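Local coordinates for protein thiosulfate sulfurtransferase TUM1 (Saccharomyces cerevisiae, PDB 3UTN) that transfers sulfur from NFS1 to UBA4 in the pathway that 2-thiolates the wobble uridine of tRNAs, and has thiosulfate-cyanide sulfurtransferase activity, at residues A[25-30]-A[140-145]; A[43-48]-A[113-118]. All blocks are in the same frame, centred on the assembly; numbering follows the deposited sequence.

Interaction 1 (A[25-30]-A[140-145]). With DMS (dimethyl sulfoxide), chain B.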
# COMPACT_ATOMS: atom_id res chain seq x y z
N PRO A 25 -13.24 -8.17 0.31
CA PRO A 25 -12.12 -7.22 0.43
C PRO A 25 -10.81 -7.94 0.68
O PRO A 25 -10.75 -8.88 1.47
CB PRO A 25 -12.50 -6.39 1.67
CG PRO A 25 -13.95 -6.64 1.90
CD PRO A 25 -14.18 -8.04 1.43
N LEU A 26 -9.76 -7.52 -0.02
CA LEU A 26 -8.44 -8.15 0.14
C LEU A 26 -7.90 -7.91 1.53
O LEU A 26 -7.18 -8.74 2.08
CB LEU A 26 -7.47 -7.62 -0.90
CG LEU A 26 -7.80 -8.08 -2.32
CD1 LEU A 26 -6.54 -7.90 -3.12
CD2 LEU A 26 -8.24 -9.54 -2.35
N PHE A 27 -8.27 -6.78 2.10
CA PHE A 27 -8.04 -6.54 3.50
C PHE A 27 -9.02 -5.49 3.96
O PHE A 27 -9.51 -4.70 3.16
CB PHE A 27 -6.60 -6.10 3.76
CG PHE A 27 -6.24 -4.80 3.12
CD1 PHE A 27 -6.38 -3.61 3.82
CD2 PHE A 27 -5.74 -4.77 1.83
CE1 PHE A 27 -6.03 -2.41 3.23
CE2 PHE A 27 -5.40 -3.57 1.24
CZ PHE A 27 -5.54 -2.40 1.95
N ASP A 28 -9.31 -5.51 5.25
CA ASP A 28 -10.15 -4.50 5.83
C ASP A 28 -9.27 -3.61 6.65
O ASP A 28 -8.29 -4.06 7.23
CB ASP A 28 -11.20 -5.13 6.75
CG ASP A 28 -12.27 -5.88 5.98
OD1 ASP A 28 -12.32 -5.74 4.75
OD2 ASP A 28 -13.07 -6.60 6.62
N LEU A 29 -9.62 -2.34 6.69
CA LEU A 29 -9.02 -1.48 7.68
C LEU A 29 -9.51 -1.99 9.01
O LEU A 29 -10.60 -2.55 9.13
CB LEU A 29 -9.46 -0.03 7.50
CG LEU A 29 -9.08 0.70 6.22
CD1 LEU A 29 -8.87 2.15 6.58
CD2 LEU A 29 -7.83 0.12 5.58
N ILE A 30 -8.68 -1.81 10.02
CA ILE A 30 -9.11 -2.12 11.36
C ILE A 30 -8.56 -1.03 12.23
O ILE A 30 -7.38 -0.67 12.14
CB ILE A 30 -8.68 -3.54 11.79
CG1 ILE A 30 -9.42 -3.95 13.06
CG2 ILE A 30 -7.17 -3.64 11.94
CD1 ILE A 30 -9.28 -5.42 13.39
N PRO A 140 -6.35 -14.99 3.56
CA PRO A 140 -7.78 -14.94 3.82
C PRO A 140 -8.16 -13.74 4.67
O PRO A 140 -9.09 -13.01 4.33
CB PRO A 140 -8.05 -16.24 4.57
CG PRO A 140 -7.01 -17.17 4.07
CD PRO A 140 -5.79 -16.30 3.92
N LYS A 141 -7.43 -13.53 5.76
CA LYS A 141 -7.82 -12.52 6.71
C LYS A 141 -6.70 -11.54 6.91
O LYS A 141 -5.67 -11.84 7.51
CB LYS A 141 -8.27 -13.16 8.02
CG LYS A 141 -9.50 -14.05 7.86
CD LYS A 141 -9.75 -14.91 9.08
CE LYS A 141 -8.66 -15.94 9.30
NZ LYS A 141 -8.50 -16.91 8.17
N VAL A 142 -6.91 -10.36 6.35
CA VAL A 142 -5.90 -9.34 6.40
C VAL A 142 -6.58 -8.07 6.80
O VAL A 142 -7.60 -7.66 6.23
CB VAL A 142 -5.20 -9.14 5.05
CG1 VAL A 142 -4.06 -8.13 5.20
CG2 VAL A 142 -4.65 -10.46 4.52
N TYR A 143 -6.00 -7.44 7.80
CA TYR A 143 -6.46 -6.16 8.21
C TYR A 143 -5.33 -5.21 8.07
O TYR A 143 -4.16 -5.59 8.18
CB TYR A 143 -6.93 -6.21 9.64
CG TYR A 143 -8.19 -7.01 9.79
CD1 TYR A 143 -9.43 -6.41 9.64
CD2 TYR A 143 -8.13 -8.37 10.07
CE1 TYR A 143 -10.60 -7.14 9.78
CE2 TYR A 143 -9.29 -9.11 10.21
CZ TYR A 143 -10.52 -8.49 10.07
OH TYR A 143 -11.67 -9.23 10.20
N LEU A 144 -5.69 -3.98 7.79
CA LEU A 144 -4.74 -2.93 7.81
C LEU A 144 -5.10 -2.17 9.04
O LEU A 144 -6.18 -1.60 9.12
CB LEU A 144 -4.91 -2.06 6.58
CG LEU A 144 -3.97 -0.87 6.56
CD1 LEU A 144 -2.54 -1.39 6.58
CD2 LEU A 144 -4.24 -0.04 5.33
N LEU A 145 -4.21 -2.21 10.02
CA LEU A 145 -4.45 -1.45 11.21
C LEU A 145 -4.48 -0.01 10.79
O LEU A 145 -3.59 0.46 10.09
CB LEU A 145 -3.37 -1.68 12.26
CG LEU A 145 -3.63 -0.88 13.54
CD1 LEU A 145 -4.81 -1.44 14.30
CD2 LEU A 145 -2.38 -0.92 14.39
S DMS B . -10.18 -9.08 5.15
O DMS B . -9.17 -10.13 4.91
C1 DMS B . -11.69 -9.64 4.59
C2 DMS B . -10.53 -9.06 6.81
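Asp28 O is gripped twice by strand 141-145: Leu144 N donates to it at 2.7 Å in a fairly straight bond (N-H...O 159°), and Tyr143 CA brings its hydrogen to the same oxygen at 3.0 Å. Leu144 O repeats the pattern one step on, accepting from Ile30 N at 2.7 Å with Leu29 CA close by, while Asp28 N donates to Val142 O one step earlier. This is a parallel ladder in which Asp28, Leu29 and Ile30 pair with Tyr143, Leu144 and Leu145.

On the Tyr143 side of the sheet, Ile30 CD1 sits over one ring face in a CH-pi contact, 4.2 Å from the ring centroid, and Ile30 CG2 packs against Tyr143 CB. The opposite face takes a methyl of a dimethyl sulfoxide, probably from the crystallisation liquor, with DMS C2 3.3 Å from Tyr143 CZ. The solvent molecule's oxygen accepts from Val142 N at 2.7 Å, almost straight (168°), at the end of the ladder where the chain of 25-30 has moved off and Leu26 O does not pair with that N-H.

On the other side, Phe27 has CG between its backbone N and carbonyl carbon (chi1 63°), which lays the ring alongside Leu144, with Phe27 CD1 3.5 Å from Leu144 CB. Leu29 CD2 lies alongside Leu144 CD2, 3.6 Å away, so Phe27 and Leu29 both pack on this leucine.

Strand 28-30 is an outermost strand of its five-stranded sheet, with strand 115-119 on the far side of 141-145. Phe27 also meets Ala131 and Trp132 of helix 127-136. Phe27, Leu29 and Leu144 all reach Thr293 of helix 286-297, within the second rhodanese range, so this edge of the first-domain sheet meets the other domain.

Interaction 2 (A[43-48]-A[113-118])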
# COMPACT_ATOMS: atom_id res chain seq x y z
N LYS A 43 -10.94 -16.54 19.02
CA LYS A 43 -10.86 -17.85 19.63
C LYS A 43 -10.33 -18.87 18.62
O LYS A 43 -9.79 -19.90 19.01
CB LYS A 43 -12.24 -18.29 20.12
CG LYS A 43 -12.83 -17.40 21.20
CD LYS A 43 -14.26 -17.81 21.53
CE LYS A 43 -14.73 -17.18 22.83
NZ LYS A 43 -13.93 -17.67 23.99
N VAL A 44 -10.47 -18.55 17.34
CA VAL A 44 -10.16 -19.50 16.27
C VAL A 44 -8.84 -19.18 15.59
O VAL A 44 -7.96 -20.04 15.48
CB VAL A 44 -11.31 -19.57 15.23
CG1 VAL A 44 -10.96 -20.54 14.10
CG2 VAL A 44 -12.61 -19.98 15.89
N HIS A 45 -8.70 -17.93 15.15
CA HIS A 45 -7.58 -17.54 14.30
C HIS A 45 -6.48 -16.88 15.05
O HIS A 45 -6.72 -16.01 15.88
CB HIS A 45 -8.05 -16.61 13.19
CG HIS A 45 -9.26 -17.10 12.45
ND1 HIS A 45 -9.25 -18.23 11.72
CD2 HIS A 45 -10.54 -16.56 12.32
CE1 HIS A 45 -10.46 -18.42 11.16
NE2 HIS A 45 -11.25 -17.39 11.53
N ARG A 46 -5.26 -17.26 14.75
CA ARG A 46 -4.13 -16.54 15.28
C ARG A 46 -4.17 -15.13 14.69
O ARG A 46 -4.48 -14.95 13.52
CB ARG A 46 -2.84 -17.23 14.89
CG ARG A 46 -1.68 -16.91 15.79
CD ARG A 46 -0.54 -17.86 15.49
NE ARG A 46 -0.06 -17.69 14.13
CZ ARG A 46 1.06 -18.21 13.65
NH1 ARG A 46 1.84 -18.95 14.42
NH2 ARG A 46 1.40 -17.98 12.39
N ILE A 47 -3.91 -14.14 15.53
CA ILE A 47 -3.86 -12.78 15.03
C ILE A 47 -2.41 -12.35 15.03
O ILE A 47 -1.76 -12.26 16.07
CB ILE A 47 -4.73 -11.81 15.81
CG1 ILE A 47 -6.20 -12.19 15.63
CG2 ILE A 47 -4.49 -10.38 15.33
CD1 ILE A 47 -7.12 -11.49 16.58
N VAL A 48 -1.92 -12.11 13.83
CA VAL A 48 -0.54 -11.80 13.66
C VAL A 48 -0.51 -10.39 13.13
O VAL A 48 -0.83 -10.15 11.97
CB VAL A 48 0.15 -12.76 12.68
CG1 VAL A 48 1.60 -12.35 12.48
CG2 VAL A 48 0.05 -14.18 13.20
N ASP A 113 -4.28 -19.30 8.04
CA ASP A 113 -5.42 -18.96 8.86
C ASP A 113 -5.21 -17.70 9.70
O ASP A 113 -6.14 -17.20 10.31
CB ASP A 113 -5.80 -20.11 9.78
CG ASP A 113 -7.17 -19.93 10.40
OD1 ASP A 113 -8.12 -19.64 9.63
OD2 ASP A 113 -7.30 -20.05 11.63
N ASP A 114 -3.98 -17.21 9.72
CA ASP A 114 -3.66 -16.03 10.51
C ASP A 114 -4.51 -14.87 10.09
O ASP A 114 -4.68 -14.60 8.91
CB ASP A 114 -2.20 -15.63 10.35
CG ASP A 114 -1.27 -16.57 11.05
OD1 ASP A 114 -1.72 -17.33 11.92
OD2 ASP A 114 -0.07 -16.52 10.73
N ILE A 115 -5.04 -14.17 11.07
CA ILE A 115 -5.55 -12.85 10.81
C ILE A 115 -4.32 -11.95 10.83
O ILE A 115 -3.67 -11.80 11.86
CB ILE A 115 -6.55 -12.40 11.88
CG1 ILE A 115 -7.81 -13.26 11.82
CG2 ILE A 115 -6.88 -10.94 11.68
CD1 ILE A 115 -8.77 -13.02 12.97
N LEU A 116 -3.99 -11.40 9.67
CA LEU A 116 -2.85 -10.53 9.60
C LEU A 116 -3.35 -9.13 9.78
O LEU A 116 -4.28 -8.70 9.12
CB LEU A 116 -2.11 -10.69 8.28
CG LEU A 116 -1.58 -12.10 8.07
CD1 LEU A 116 -0.92 -12.20 6.71
CD2 LEU A 116 -0.61 -12.52 9.17
N VAL A 117 -2.76 -8.45 10.73
CA VAL A 117 -3.15 -7.09 10.95
C VAL A 117 -1.93 -6.25 10.66
O VAL A 117 -0.98 -6.20 11.43
CB VAL A 117 -3.71 -6.84 12.35
CG1 VAL A 117 -4.05 -5.37 12.48
CG2 VAL A 117 -4.94 -7.71 12.58
N VAL A 118 -1.98 -5.60 9.52
CA VAL A 118 -0.82 -4.93 9.02
C VAL A 118 -0.81 -3.54 9.57
O VAL A 118 -1.84 -2.88 9.67
CB VAL A 118 -0.83 -4.87 7.50
CG1 VAL A 118 0.45 -4.22 7.02
CG2 VAL A 118 -0.95 -6.28 6.94
O HOH W 1 -5.14 -19.31 13.20
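Arg46 puts CG roughly opposite its backbone N (chi1 -157°) and then bends at chi3 (63°), a course that swings its guanidinium side-on to the carboxylate of Asp114. Arg46 NH2 meets Asp114 OD2 at 2.7 Å, on the oxygen's syn lone pair and in the guanidinium plane, while Arg46 NE reaches Asp114 OD1 at 2.8 Å from a more tilted position; the two flat groups are turned 32° apart. Gly109 O also takes a bond from Arg46 NH2, Gln111 N donates to Asp114 OD2, and Tyr169 makes a cation-pi contact with the arginine. Replacing this arginine with alanine removes both nitrogens from Asp114, which would probably leave the buried carboxylate without its charged mate and Gly109 O without this donor.

His45 ND1 points its N-H in the ring plane at Asp113 OD2, 2.7 Å away, and a water joins that same OD2 to Arg46 N. Asp113 OD1 has a second charged partner in Lys141, a pairing likely to help keep the carboxylate ionised.

From here the backbones zip together. Ile115 N bonds to Arg46 O at 2.6 Å, Val48 N to Ile115 O at 2.7 Å, and Val117 N to Val48 O at 2.9 Å. Ile47 and Ile115 lie side by side on one face, where Leu38 of helix 32-41 touches both and Phe35 touches Ile47; on the other, Val48 CB packs on Leu116 CD2, 3.6 Å away, and Leu116 touches Leu134 of helix 127-136. Parallel hydrophobic strands with helices over both faces are typical of the alpha/beta rhodanese domain, here the first of two.

How the interactions relate
Interactions 1 and 2 lie on one parallel sheet of order 1-5-4-2-3, their centres 10 Å apart. Strands 141-145 and 115-119 are neighbours and join the two contacts, through probable backbone bonds from Tyr143 N to Leu116 O and from Leu145 N to Val118 O, and through packing of Tyr143 on Ile115. Along the chain, 43-48 and 113-118 are nested inside the loop closed by 25-30 and 140-145. Together they tie four of the five strands of the N-terminal rhodanese domain. The C-terminal domain repeats the strand order, consistent with a common origin, but it alone carries the catalytic cysteine, Cys282.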